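Local atomic coordinates of peptide methionine sulfoxide reductase MsrA (Corynebacterium diphtheriae, PDB entry 4D7L), a protein that reduces the S-epimer of methionine sulfoxide back to methionine, probably as a repair enzyme for oxidised proteins, probably by thiol-disulfide exchange. Residues A[55-60]-A[86-91]; A[130-135]-A[175-180]; A[138-143]-A[187-192]. All coordinates share one frame; numbering follows the deposited sequence. Where two conformers were deposited one is given.

Contact 1: residues A[55-60]-A[86-91]; sequences GTLRGQ and VVYTSV. With PGE (triethylene glycol), chain G.
The ring of Tyr-88 takes the backbone of Leu-57 and Arg-58 across one face: Arg-58 N sits over the ring centre, 3.6 Å above the plane, while the carbonyl carbon of Leu-57 is shifted toward the rim. Thr-56 OG1 lies in plane at the ring edge, 3.5 Å from CD1. Arg-58 CB also touches this ring, 3.8 Å from CE2, but the guanidinium stands nearly upright to it, the planes 86° apart, with Tyr-88 OH over one face of the guanidinium. Ser-90 OG lies at the edge of that guanidinium, in its plane but 3.9 Å from Arg-58 NH2; the salt bridge of Arg-58 NE goes to Glu-118 on strand 114-121, which also hydrogen-bonds Ser-90 OG. Val-87 and Tyr-88 form a classic beta bulge in strand 86-94, both facing Val-120. Beside this bulge, Thr-56 OG1 donates to Val-87 O at 2.6 Å, in the carbonyl plane and on a lone pair, with a C=O...donor angle of 145°. With chi1 at 51°, OG1 falls between its own N and C and is turned to that oxygen. Triethylene glycol, probably from the crystallisation liquor, fills in between Gln-60 and Val-87: its O2 accepts from Gln-60 N at 3.2 Å.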
ATOM      1  N   GLY A  55      -7.072  12.955 -12.421  1.00 20.56           N
ATOM      2  CA  GLY A  55      -7.608  12.870 -13.773  1.00 19.78           C
ATOM      3  C   GLY A  55      -6.805  11.959 -14.696  1.00 23.09           C
ATOM      4  O   GLY A  55      -7.008  11.960 -15.912  1.00 23.73           O
ATOM      5  N   THR A  56      -5.920  11.152 -14.115  1.00 19.99           N
ATOM      6  CA  THR A  56      -4.978  10.364 -14.916  1.00 21.89           C
ATOM      7  C   THR A  56      -5.262   8.862 -14.899  1.00 24.29           C
ATOM      8  O   THR A  56      -6.067   8.378 -14.090  1.00 18.48           O
ATOM      9  CB  THR A  56      -3.533  10.601 -14.420  1.00 18.93           C
ATOM     10  OG1 THR A  56      -3.492  10.410 -13.000  1.00 20.77           O
ATOM     11  CG2 THR A  56      -3.098  12.038 -14.739  1.00 22.78           C
ATOM     12  N   LEU A  57      -4.597   8.124 -15.792  1.00 25.98           N
ATOM     13  CA  LEU A  57      -4.508   6.657 -15.674  1.00 24.33           C
ATOM     14  C   LEU A  57      -3.050   6.255 -15.634  1.00 29.63           C
ATOM     15  O   LEU A  57      -2.216   7.090 -15.893  1.00 23.56           O
ATOM     16  CB  LEU A  57      -5.199   5.959 -16.838  1.00 25.47           C
ATOM     17  CG  LEU A  57      -6.719   6.027 -16.864  1.00 27.98           C
ATOM     18  CD1 LEU A  57      -7.244   5.598 -18.235  1.00 33.25           C
ATOM     19  CD2 LEU A  57      -7.296   5.167 -15.735  1.00 27.78           C
ATOM     20  N   ARG A  58      -2.716   4.998 -15.340  1.00 23.09           N
ATOM     21  CA  ARG A  58      -1.294   4.639 -15.244  1.00 20.83           C
ATOM     22  C   ARG A  58      -0.668   4.620 -16.638  1.00 24.89           C
ATOM     23  O   ARG A  58      -1.373   4.663 -17.643  1.00 29.02           O
ATOM     24  CB  ARG A  58      -1.100   3.277 -14.558  1.00 26.00           C
ATOM     25  CG  ARG A  58      -1.338   2.050 -15.463  1.00 27.32           C
ATOM     26  CD  ARG A  58      -1.031   0.745 -14.738  1.00 30.35           C
ATOM     27  NE  ARG A  58      -1.701   0.661 -13.435  1.00 26.18           N
ATOM     28  CZ  ARG A  58      -2.886   0.093 -13.240  1.00 27.90           C
ATOM     29  NH1 ARG A  58      -3.525  -0.473 -14.261  1.00 29.64           N
ATOM     30  NH2 ARG A  58      -3.420   0.068 -12.026  1.00 23.35           N
ATOM     31  N   GLY A  59       0.657   4.621 -16.700  1.00 31.08           N
ATOM     32  CA  GLY A  59       1.345   4.425 -17.966  1.00 36.13           C
ATOM     33  C   GLY A  59       1.833   5.644 -18.722  1.00 41.19           C
ATOM     34  O   GLY A  59       2.063   5.565 -19.924  1.00 46.71           O
ATOM     35  N   GLN A  60       2.085   6.740 -18.015  1.00 35.07           N
ATOM     36  CA  GLN A  60       2.588   7.945 -18.663  1.00 34.92           C
ATOM     37  C   GLN A  60       4.065   7.740 -18.862  1.00 34.35           C
ATOM     38  O   GLN A  60       4.752   7.300 -17.940  1.00 32.36           O
ATOM     39  CB  GLN A  60       2.364   9.212 -17.835  1.00 35.51           C
ATOM     40  CG  GLN A  60       3.187  10.422 -18.319  1.00 50.62           C
ATOM     41  CD  GLN A  60       3.267  11.575 -17.307  1.00 62.88           C
ATOM     42  OE1 GLN A  60       2.250  11.990 -16.740  1.00 66.83           O
ATOM     43  NE2 GLN A  60       4.472  12.081 -17.069  1.00 63.32           N
ATOM     44  N   VAL A  86       3.631  13.144  -7.672  1.00 20.52           N
ATOM     45  CA  VAL A  86       2.870  11.900  -7.876  1.00 22.30           C
ATOM     46  C   VAL A  86       1.821  12.180  -8.936  1.00 23.12           C
ATOM     47  O   VAL A  86       1.111  13.175  -8.849  1.00 20.53           O
ATOM     48  CB  VAL A  86       2.229  11.407  -6.570  1.00 19.24           C
ATOM     49  CG1 VAL A  86       1.241  10.248  -6.831  1.00 20.46           C
ATOM     50  CG2 VAL A  86       3.323  10.976  -5.590  1.00 23.18           C
ATOM     51  N   VAL A  87       1.772  11.374  -9.987  1.00 19.76           N
ATOM     52  CA  VAL A  87       0.911  11.736 -11.116  1.00 19.75           C
ATOM     53  C   VAL A  87      -0.299  10.811 -11.270  1.00 21.49           C
ATOM     54  O   VAL A  87      -1.242  11.160 -11.967  1.00 20.33           O
ATOM     55  CB  VAL A  87       1.700  11.765 -12.448  1.00 26.53           C
ATOM     56  CG1 VAL A  87       2.702  12.913 -12.437  1.00 30.28           C
ATOM     57  CG2 VAL A  87       2.394  10.454 -12.692  1.00 22.48           C
ATOM     58  N   TYR A  88      -0.267   9.658 -10.606  1.00 15.24           N
ATOM     59  CA  TYR A  88      -1.391   8.715 -10.584  1.00 14.89           C
ATOM     60  C   TYR A  88      -1.258   7.833  -9.349  1.00 16.78           C
ATOM     61  O   TYR A  88      -0.137   7.500  -8.939  1.00 20.09           O
ATOM     62  CB  TYR A  88      -1.417   7.846 -11.850  1.00 18.67           C
ATOM     63  CG  TYR A  88      -2.477   6.749 -11.856  1.00 18.97           C
ATOM     64  CD1 TYR A  88      -3.801   7.039 -12.175  1.00 18.65           C
ATOM     65  CD2 TYR A  88      -2.150   5.424 -11.540  1.00 19.85           C
ATOM     66  CE1 TYR A  88      -4.783   6.033 -12.185  1.00 22.49           C
ATOM     67  CE2 TYR A  88      -3.119   4.409 -11.540  1.00 18.58           C
ATOM     68  CZ  TYR A  88      -4.430   4.721 -11.879  1.00 21.60           C
ATOM     69  OH  TYR A  88      -5.407   3.738 -11.886  1.00 23.21           O
ATOM     70  N   THR A  89      -2.386   7.459  -8.754  1.00 17.15           N
ATOM     71  CA  THR A  89      -2.392   6.425  -7.717  1.00 14.06           C
ATOM     72  C   THR A  89      -3.565   5.457  -7.917  1.00 14.10           C
ATOM     73  O   THR A  89      -4.545   5.784  -8.594  1.00 17.89           O
ATOM     74  CB  THR A  89      -2.513   7.004  -6.281  1.00 18.81           C
ATOM     75  OG1 THR A  89      -3.791   7.638  -6.133  1.00 16.72           O
ATOM     76  CG2 THR A  89      -1.385   7.996  -5.973  1.00 17.32           C
ATOM     77  N   SER A  90      -3.459   4.269  -7.337  1.00 15.28           N
ATOM     78  CA  SER A  90      -4.620   3.381  -7.190  1.00 15.25           C
ATOM     79  C   SER A  90      -4.425   2.569  -5.920  1.00 13.12           C
ATOM     80  O   SER A  90      -3.341   2.600  -5.330  1.00 15.34           O
ATOM     81  CB  SER A  90      -4.798   2.458  -8.412  1.00 17.68           C
ATOM     82  OG  SER A  90      -3.804   1.437  -8.440  1.00 19.97           O
ATOM     83  N   VAL A  91      -5.471   1.875  -5.493  1.00 14.36           N
ATOM     84  CA  VAL A  91      -5.364   0.975  -4.359  1.00 15.41           C
ATOM     85  C   VAL A  91      -5.708  -0.445  -4.747  1.00 15.07           C
ATOM     86  O   VAL A  91      -6.465  -0.719  -5.704  1.00 15.03           O
ATOM     87  CB  VAL A  91      -6.272   1.400  -3.178  1.00 13.80           C
ATOM     88  CG1 VAL A  91      -5.770   2.729  -2.601  1.00 14.95           C
ATOM     89  CG2 VAL A  91      -7.743   1.502  -3.609  1.00 13.95           C
TER
HETATM   90  C1  PGE G1223       0.125  10.188 -15.235  0.89 36.60           C
HETATM   91  O1  PGE G1223       0.114  11.098 -16.317  0.89 46.48           O
HETATM   92  C2  PGE G1223      -0.175   8.858 -15.862  0.89 41.97           C
HETATM   93  O2  PGE G1223       0.622   7.776 -15.411  0.89 29.33           O

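Contact 2: residues A[130-135]-A[175-180]; sequences ELVVKA and EIVEHY
Tyr-180 OH reaches across to helix 128-137, where it lies 3.4 Å from the methyl CG1 of Val-133 and makes a weak hydrogen bond with Glu-137 OE2, one turn further along. No hydrogen bond joins 130-135 to 175-180 directly, so apart from this hydroxyl the contact is made by aliphatic branches. The phenol arm and the valine cross at about a right angle, with OH rather than a ring face doing the touching. Ile-176 fills the middle. Its CG2, anti to the backbone N, meets Val-132 CG1 at 3.7 Å and Val-133 CG2 at 4.0 Å, which places one methyl against two consecutive valines. The other branch of Ile-176 slants across Val-132, bringing CD1 to 4.0 Å from Val-132 CB. Val-132 CG1 is also anti to its N (chi1 171°), and it points between Ile-176 and Val-177, whose CG2 is 4.2 Å away. The short helix segments run in roughly the same direction, crossing at -37°, and their axes come no closer than 10.1 Å, a spacing bridged by branched side chains. Helix 128-137 packs on the sheet through Leu-131 and Val-132, which touch Ile-66 of strand 64-69; Leu-131, Lys-134 and Ala-135 touch Phe-80 of helix 73-81, and helix 166-186 lies alongside through Ile-176, Val-177 and Tyr-180.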
ATOM      1  N   GLU A 130      12.592   9.947  -1.668  1.00 18.66           N
ATOM      2  CA  GLU A 130      11.644  10.810  -0.963  1.00 17.46           C
ATOM      3  C   GLU A 130      10.331  10.098  -0.660  1.00 23.07           C
ATOM      4  O   GLU A 130       9.723  10.316   0.393  1.00 20.74           O
ATOM      5  CB  GLU A 130      11.376  12.080  -1.785  1.00 21.31           C
ATOM      6  CG  GLU A 130      12.585  13.013  -1.802  1.00 28.52           C
ATOM      7  CD  GLU A 130      12.370  14.285  -2.615  1.00 37.31           C
ATOM      8  OE1 GLU A 130      11.803  14.220  -3.726  1.00 27.98           O
ATOM      9  OE2 GLU A 130      12.800  15.354  -2.143  1.00 50.84           O
ATOM     10  N   LEU A 131       9.880   9.257  -1.586  1.00 18.96           N
ATOM     11  CA  LEU A 131       8.619   8.549  -1.383  1.00 17.87           C
ATOM     12  C   LEU A 131       8.782   7.463  -0.317  1.00 20.77           C
ATOM     13  O   LEU A 131       7.861   7.213   0.466  1.00 23.20           O
ATOM     14  CB  LEU A 131       8.117   7.948  -2.713  1.00 17.57           C
ATOM     15  CG  LEU A 131       7.660   9.006  -3.743  1.00 20.88           C
ATOM     16  CD1 LEU A 131       7.352   8.355  -5.068  1.00 16.22           C
ATOM     17  CD2 LEU A 131       6.408   9.724  -3.222  1.00 23.33           C
ATOM     18  N   VAL A 132       9.939   6.806  -0.286  1.00 18.26           N
ATOM     19  CA  VAL A 132      10.172   5.830   0.789  1.00 15.99           C
ATOM     20  C   VAL A 132      10.163   6.521   2.149  1.00 17.36           C
ATOM     21  O   VAL A 132       9.539   6.042   3.109  1.00 18.76           O
ATOM     22  CB  VAL A 132      11.509   5.044   0.594  1.00 21.34           C
ATOM     23  CG1 VAL A 132      11.828   4.196   1.827  1.00 19.60           C
ATOM     24  CG2 VAL A 132      11.435   4.147  -0.655  1.00 22.81           C
ATOM     25  N   VAL A 133      10.829   7.666   2.233  1.00 17.25           N
ATOM     26  CA  VAL A 133      10.875   8.420   3.493  1.00 18.22           C
ATOM     27  C   VAL A 133       9.467   8.858   3.896  1.00 22.73           C
ATOM     28  O   VAL A 133       9.072   8.744   5.070  1.00 21.36           O
ATOM     29  CB  VAL A 133      11.808   9.656   3.380  1.00 20.17           C
ATOM     30  CG1 VAL A 133      11.598  10.615   4.555  1.00 22.00           C
ATOM     31  CG2 VAL A 133      13.271   9.213   3.295  1.00 20.71           C
ATOM     32  N   LYS A 134       8.690   9.324   2.919  1.00 24.44           N
ATOM     33  CA  LYS A 134       7.330   9.764   3.215  1.00 24.78           C
ATOM     34  C   LYS A 134       6.494   8.615   3.776  1.00 25.99           C
ATOM     35  O   LYS A 134       5.766   8.787   4.745  1.00 19.95           O
ATOM     36  CB  LYS A 134       6.646  10.327   1.973  1.00 25.06           C
ATOM     37  CG  LYS A 134       5.353  11.053   2.321  1.00 35.74           C
ATOM     38  CD  LYS A 134       4.732  11.664   1.096  1.00 42.85           C
ATOM     39  CE  LYS A 134       4.758  13.170   1.153  1.00 44.57           C
ATOM     40  NZ  LYS A 134       3.573  13.710   1.875  1.00 47.07           N
ATOM     41  N   ALA A 135       6.608   7.443   3.165  1.00 15.94           N
ATOM     42  CA  ALA A 135       5.918   6.258   3.686  1.00 19.64           C
ATOM     43  C   ALA A 135       6.360   5.919   5.111  1.00 18.61           C
ATOM     44  O   ALA A 135       5.524   5.651   5.981  1.00 23.08           O
ATOM     45  CB  ALA A 135       6.152   5.085   2.795  1.00 17.05           C
ATOM     46  N   GLU A 175      18.196   0.252   2.439  0.94 20.57           N
ATOM     47  CA  GLU A 175      19.161   1.171   3.052  0.94 18.25           C
ATOM     48  C   GLU A 175      18.474   2.329   3.756  0.94 22.51           C
ATOM     49  O   GLU A 175      18.930   2.793   4.795  0.94 23.25           O
ATOM     50  CB  GLU A 175      20.173   1.748   2.052  0.94 29.72           C
ATOM     51  CG  GLU A 175      21.246   0.767   1.670  0.94 43.61           C
ATOM     52  CD  GLU A 175      22.332   1.366   0.786  0.94 47.43           C
ATOM     53  OE1 GLU A 175      22.706   2.561   0.969  0.94 42.41           O
ATOM     54  OE2 GLU A 175      22.756   0.646  -0.138  0.94 43.76           O
ATOM     55  N   ILE A 176      17.453   2.883   3.122  1.00 22.04           N
ATOM     56  CA  ILE A 176      16.725   3.968   3.748  1.00 19.91           C
ATOM     57  C   ILE A 176      16.041   3.421   4.982  1.00 25.81           C
ATOM     58  O   ILE A 176      16.175   3.958   6.081  1.00 23.89           O
ATOM     59  CB  ILE A 176      15.706   4.593   2.803  1.00 22.55           C
ATOM     60  CG1 ILE A 176      16.420   5.309   1.665  1.00 23.02           C
ATOM     61  CG2 ILE A 176      14.820   5.576   3.541  1.00 22.76           C
ATOM     62  CD1 ILE A 176      15.494   5.746   0.537  1.00 20.89           C
ATOM     63  N   VAL A 177      15.369   2.288   4.825  1.00 24.54           N
ATOM     64  CA  VAL A 177      14.584   1.787   5.930  1.00 28.80           C
ATOM     65  C   VAL A 177      15.508   1.423   7.084  1.00 25.75           C
ATOM     66  O   VAL A 177      15.218   1.731   8.235  1.00 32.10           O
ATOM     67  CB  VAL A 177      13.688   0.604   5.476  1.00 27.03           C
ATOM     68  CG1 VAL A 177      13.046  -0.064   6.655  1.00 30.36           C
ATOM     69  CG2 VAL A 177      12.607   1.133   4.530  1.00 25.74           C
ATOM     70  N   GLU A 178      16.661   0.843   6.785  1.00 29.02           N
ATOM     71  CA  GLU A 178      17.596   0.466   7.830  1.00 26.87           C
ATOM     72  C   GLU A 178      18.194   1.655   8.582  1.00 36.02           C
ATOM     73  O   GLU A 178      18.608   1.524   9.740  1.00 35.47           O
ATOM     74  CB  GLU A 178      18.738  -0.377   7.241  1.00 31.08           C
ATOM     75  N   HIS A 179      18.229   2.813   7.931  0.57 29.51           N
ATOM     76  CA  HIS A 179      18.700   4.038   8.568  0.57 30.10           C
ATOM     77  C   HIS A 179      17.757   4.526   9.681  0.57 26.52           C
ATOM     78  O   HIS A 179      18.161   5.287  10.564  0.57 25.92           O
ATOM     79  CB  HIS A 179      18.860   5.125   7.505  0.57 36.35           C
ATOM     80  CG  HIS A 179      19.904   6.146   7.823  0.57 46.45           C
ATOM     81  ND1 HIS A 179      21.252   5.848   7.860  0.57 48.55           N
ATOM     82  CD2 HIS A 179      19.804   7.470   8.095  0.57 46.20           C
ATOM     83  CE1 HIS A 179      21.933   6.942   8.151  0.57 49.47           C
ATOM     84  NE2 HIS A 179      21.079   7.941   8.294  0.57 48.40           N
ATOM     85  N   TYR A 180      16.500   4.091   9.636  1.00 22.53           N
ATOM     86  CA  TYR A 180      15.538   4.396  10.707  1.00 27.32           C
ATOM     87  C   TYR A 180      15.625   3.434  11.897  1.00 27.20           C
ATOM     88  O   TYR A 180      15.088   3.719  12.969  1.00 23.56           O
ATOM     89  CB  TYR A 180      14.108   4.322  10.193  1.00 24.30           C
ATOM     90  CG  TYR A 180      13.676   5.519   9.434  1.00 23.94           C
ATOM     91  CD1 TYR A 180      13.116   6.608  10.085  1.00 27.26           C
ATOM     92  CD2 TYR A 180      13.823   5.565   8.054  1.00 26.08           C
ATOM     93  CE1 TYR A 180      12.717   7.717   9.387  1.00 32.83           C
ATOM     94  CE2 TYR A 180      13.422   6.673   7.333  1.00 27.93           C
ATOM     95  CZ  TYR A 180      12.867   7.742   8.001  1.00 33.96           C
ATOM     96  OH  TYR A 180      12.477   8.841   7.282  1.00 32.50           O
TER

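Contact 3: residues A[138-143]-A[187-192]; sequences AHDPTQ and AGLGRI. With PGE (triethylene glycol), chain J.
Thr-142 and Leu-189 cross at about a right angle, the threonine coming out of an Asx turn and the leucine following a Schellman motif, in which Gly-188, with positive phi, is the first residue to leave the helical conformation after helix 166-186. Leu-189 CB rests 3.6 Å from Thr-142 OG1, and its CD1 meets the Asp-140 carboxylate, approaching from the opposite direction to 3.9 Å from OD2. That carboxylate is held by its own loop. Asp-140 OD1 accepts from both Thr-142 N and Thr-142 OG1, the amide on the anti side and the hydroxyl on the syn side, both out of the carboxylate plane; a weak bond from Gln-143 NE2 reaches OD2. Thr-142 OG1 sits between its N and C (chi1 69°), which lets it face OD1 and still accept from a water that also donates to Leu-189 O. Further along, the two loops come together through backbone: Ile-192 CA makes a CA-H...O contact with Pro-141 O at 3.5 Å, Thr-142 CA makes another with Arg-191 O, and the same proline oxygen is hydrogen-bonded by Thr-193. A second water bridges the loops, 2.7 Å from Thr-142 O and 2.8 Å from Arg-191 O.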
ATOM      1  N   ALA A 138       4.978   8.164   7.708  1.00 20.50           N
ATOM      2  CA  ALA A 138       3.517   8.168   7.775  1.00 20.02           C
ATOM      3  C   ALA A 138       2.892   7.002   8.540  1.00 23.43           C
ATOM      4  O   ALA A 138       1.671   6.937   8.644  1.00 20.75           O
ATOM      5  CB  ALA A 138       2.939   8.199   6.372  1.00 21.10           C
ATOM      6  N   HIS A 139       3.692   6.073   9.062  1.00 16.10           N
ATOM      7  CA  HIS A 139       3.101   4.967   9.804  1.00 16.64           C
ATOM      8  C   HIS A 139       4.140   4.427  10.773  1.00 21.94           C
ATOM      9  O   HIS A 139       5.269   4.895  10.782  1.00 17.99           O
ATOM     10  CB  HIS A 139       2.591   3.868   8.848  1.00 16.71           C
ATOM     11  CG  HIS A 139       3.667   3.012   8.260  1.00 15.99           C
ATOM     12  ND1 HIS A 139       4.736   3.533   7.564  1.00 14.44           N
ATOM     13  CD2 HIS A 139       3.831   1.663   8.249  1.00 14.17           C
ATOM     14  CE1 HIS A 139       5.525   2.543   7.171  1.00 17.64           C
ATOM     15  NE2 HIS A 139       5.004   1.402   7.580  1.00 15.36           N
ATOM     16  N   ASP A 140       3.751   3.449  11.581  1.00 17.08           N
ATOM     17  CA  ASP A 140       4.674   2.769  12.468  1.00 19.73           C
ATOM     18  C   ASP A 140       5.110   1.484  11.780  1.00 18.95           C
ATOM     19  O   ASP A 140       4.293   0.546  11.617  1.00 18.10           O
ATOM     20  CB  ASP A 140       3.999   2.472  13.807  1.00 21.13           C
ATOM     21  CG  ASP A 140       4.939   1.803  14.815  1.00 22.71           C
ATOM     22  OD1 ASP A 140       5.992   1.270  14.433  1.00 21.69           O
ATOM     23  OD2 ASP A 140       4.617   1.843  16.007  1.00 21.92           O
ATOM     24  N   PRO A 141       6.368   1.444  11.336  1.00 18.06           N
ATOM     25  CA  PRO A 141       6.812   0.290  10.547  1.00 15.95           C
ATOM     26  C   PRO A 141       7.344  -0.853  11.422  1.00 17.60           C
ATOM     27  O   PRO A 141       8.136  -1.650  10.925  1.00 20.28           O
ATOM     28  CB  PRO A 141       7.934   0.868   9.702  1.00 16.00           C
ATOM     29  CG  PRO A 141       8.587   1.877  10.679  1.00 20.24           C
ATOM     30  CD  PRO A 141       7.426   2.480  11.441  1.00 18.22           C
ATOM     31  N   THR A 142       6.947  -0.916  12.692  1.00 16.07           N
ATOM     32  CA  THR A 142       7.482  -1.933  13.596  1.00 16.75           C
ATOM     33  C   THR A 142       6.407  -2.860  14.154  1.00 16.90           C
ATOM     34  O   THR A 142       6.696  -3.675  15.046  1.00 21.48           O
ATOM     35  CB  THR A 142       8.198  -1.290  14.819  1.00 16.91           C
ATOM     36  OG1 THR A 142       7.209  -0.663  15.661  1.00 18.26           O
ATOM     37  CG2 THR A 142       9.271  -0.251  14.377  1.00 15.48           C
ATOM     38  N   GLN A 143       5.183  -2.754  13.646  1.00 15.31           N
ATOM     39  CA  GLN A 143       4.059  -3.426  14.297  1.00 17.18           C
ATOM     40  C   GLN A 143       3.680  -4.803  13.743  1.00 19.84           C
ATOM     41  O   GLN A 143       2.801  -5.456  14.291  1.00 18.17           O
ATOM     42  CB  GLN A 143       2.822  -2.523  14.260  1.00 17.20           C
ATOM     43  CG  GLN A 143       3.062  -1.186  14.970  1.00 22.08           C
ATOM     44  CD  GLN A 143       1.785  -0.388  15.115  1.00 24.38           C
ATOM     45  OE1 GLN A 143       0.795  -0.678  14.462  1.00 24.46           O
ATOM     46  NE2 GLN A 143       1.795   0.603  15.995  1.00 24.84           N
ATOM     47  N   ALA A 187      13.200   4.448  20.410  1.00 21.02           N
ATOM     48  CA  ALA A 187      11.838   4.779  20.815  1.00 23.91           C
ATOM     49  C   ALA A 187      11.178   3.618  21.560  1.00 27.00           C
ATOM     50  O   ALA A 187      10.048   3.735  22.011  1.00 26.99           O
ATOM     51  CB  ALA A 187      10.997   5.183  19.595  1.00 21.18           C
ATOM     52  N   GLY A 188      11.877   2.493  21.686  1.00 21.41           N
ATOM     53  CA  GLY A 188      11.361   1.382  22.480  1.00 22.28           C
ATOM     54  C   GLY A 188      10.484   0.476  21.628  1.00 26.80           C
ATOM     55  O   GLY A 188       9.702  -0.324  22.153  1.00 25.01           O
ATOM     56  N   LEU A 189      10.581   0.618  20.307  1.00 20.75           N
ATOM     57  CA  LEU A 189       9.698  -0.122  19.418  1.00 22.58           C
ATOM     58  C   LEU A 189      10.255  -1.442  18.847  1.00 27.96           C
ATOM     59  O   LEU A 189       9.558  -2.133  18.108  1.00 24.90           O
ATOM     60  CB  LEU A 189       9.291   0.787  18.262  1.00 27.22           C
ATOM     61  CG  LEU A 189       8.587   2.078  18.689  1.00 26.11           C
ATOM     62  CD1 LEU A 189       8.138   2.842  17.446  1.00 25.97           C
ATOM     63  CD2 LEU A 189       7.413   1.764  19.597  1.00 31.16           C
ATOM     64  N   GLY A 190      11.489  -1.807  19.168  1.00 24.11           N
ATOM     65  CA  GLY A 190      12.044  -3.031  18.594  1.00 19.70           C
ATOM     66  C   GLY A 190      12.275  -2.932  17.076  1.00 24.71           C
ATOM     67  O   GLY A 190      12.477  -1.837  16.539  1.00 25.03           O
ATOM     68  N   ARG A 191      12.230  -4.075  16.389  0.96 19.42           N
ATOM     69  CA  ARG A 191      12.660  -4.201  14.986  0.96 18.58           C
ATOM     70  C   ARG A 191      11.690  -3.661  13.949  0.96 24.16           C
ATOM     71  O   ARG A 191      10.488  -3.662  14.173  0.96 20.07           O
ATOM     72  CB  ARG A 191      12.921  -5.678  14.650  0.96 21.06           C
ATOM     73  CG  ARG A 191      14.141  -6.301  15.323  0.96 29.61           C
ATOM     74  CD  ARG A 191      14.140  -7.842  15.172  0.96 38.28           C
ATOM     75  NE  ARG A 191      13.005  -8.453  15.871  0.96 57.58           N
ATOM     76  CZ  ARG A 191      12.956  -9.718  16.294  0.96 61.84           C
ATOM     77  NH1 ARG A 191      13.985 -10.536  16.101  0.96 64.30           N
ATOM     78  NH2 ARG A 191      11.874 -10.166  16.922  0.96 49.69           N
ATOM     79  N   ILE A 192      12.220  -3.196  12.817  1.00 16.43           N
ATOM     80  CA  ILE A 192      11.382  -2.802  11.690  1.00 18.77           C
ATOM     81  C   ILE A 192      10.804  -4.053  11.033  1.00 20.91           C
ATOM     82  O   ILE A 192      11.545  -4.995  10.788  1.00 19.45           O
ATOM     83  CB  ILE A 192      12.171  -1.995  10.646  1.00 24.64           C
ATOM     84  CG1 ILE A 192      12.572  -0.636  11.227  1.00 21.52           C
ATOM     85  CG2 ILE A 192      11.330  -1.795   9.385  1.00 20.80           C
ATOM     86  CD1 ILE A 192      13.579   0.130  10.382  1.00 23.25           C
TER
HETATM   87  C1  PGE J1226       8.974   5.680  11.616  0.92 45.40           C
HETATM   88  O1  PGE J1226       7.648   6.021  11.993  0.92 40.66           O
HETATM   89  C2  PGE J1226       9.682   6.933  11.144  0.92 47.74           C
HETATM   90  O2  PGE J1226       9.804   7.820  12.238  0.92 50.00           O
HETATM   91  O   HOH W   1       8.895  -4.868  16.107  1.00 19.77           O
HETATM   92  O   HOH W   2       6.727  -2.066  17.983  1.00 30.82           O

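Contact 1 closes before the other two open. Contacts 2 and 3 interleave along the chain: 130-135 and 138-143 come first, then 175-180 and 187-192. They are therefore successive levels of one pairing, as helices 128-137 and 166-186 pack in contact 2 and the loops that follow them meet in contact 3. Their centres are 13 Å apart, and Ile-192 CD1 packs against Val-177 O. Contact 1 lays the loop before strand 64-69 against strand 86-94 of the same mixed sheet, about 22 Å from contact 2 between centres, yet Val-86 touches Leu-131. Contact 3 is about 30 Å from contact 1, across the chain's centre. All three lie away from the Cys-72 to Cys-226 disulfide.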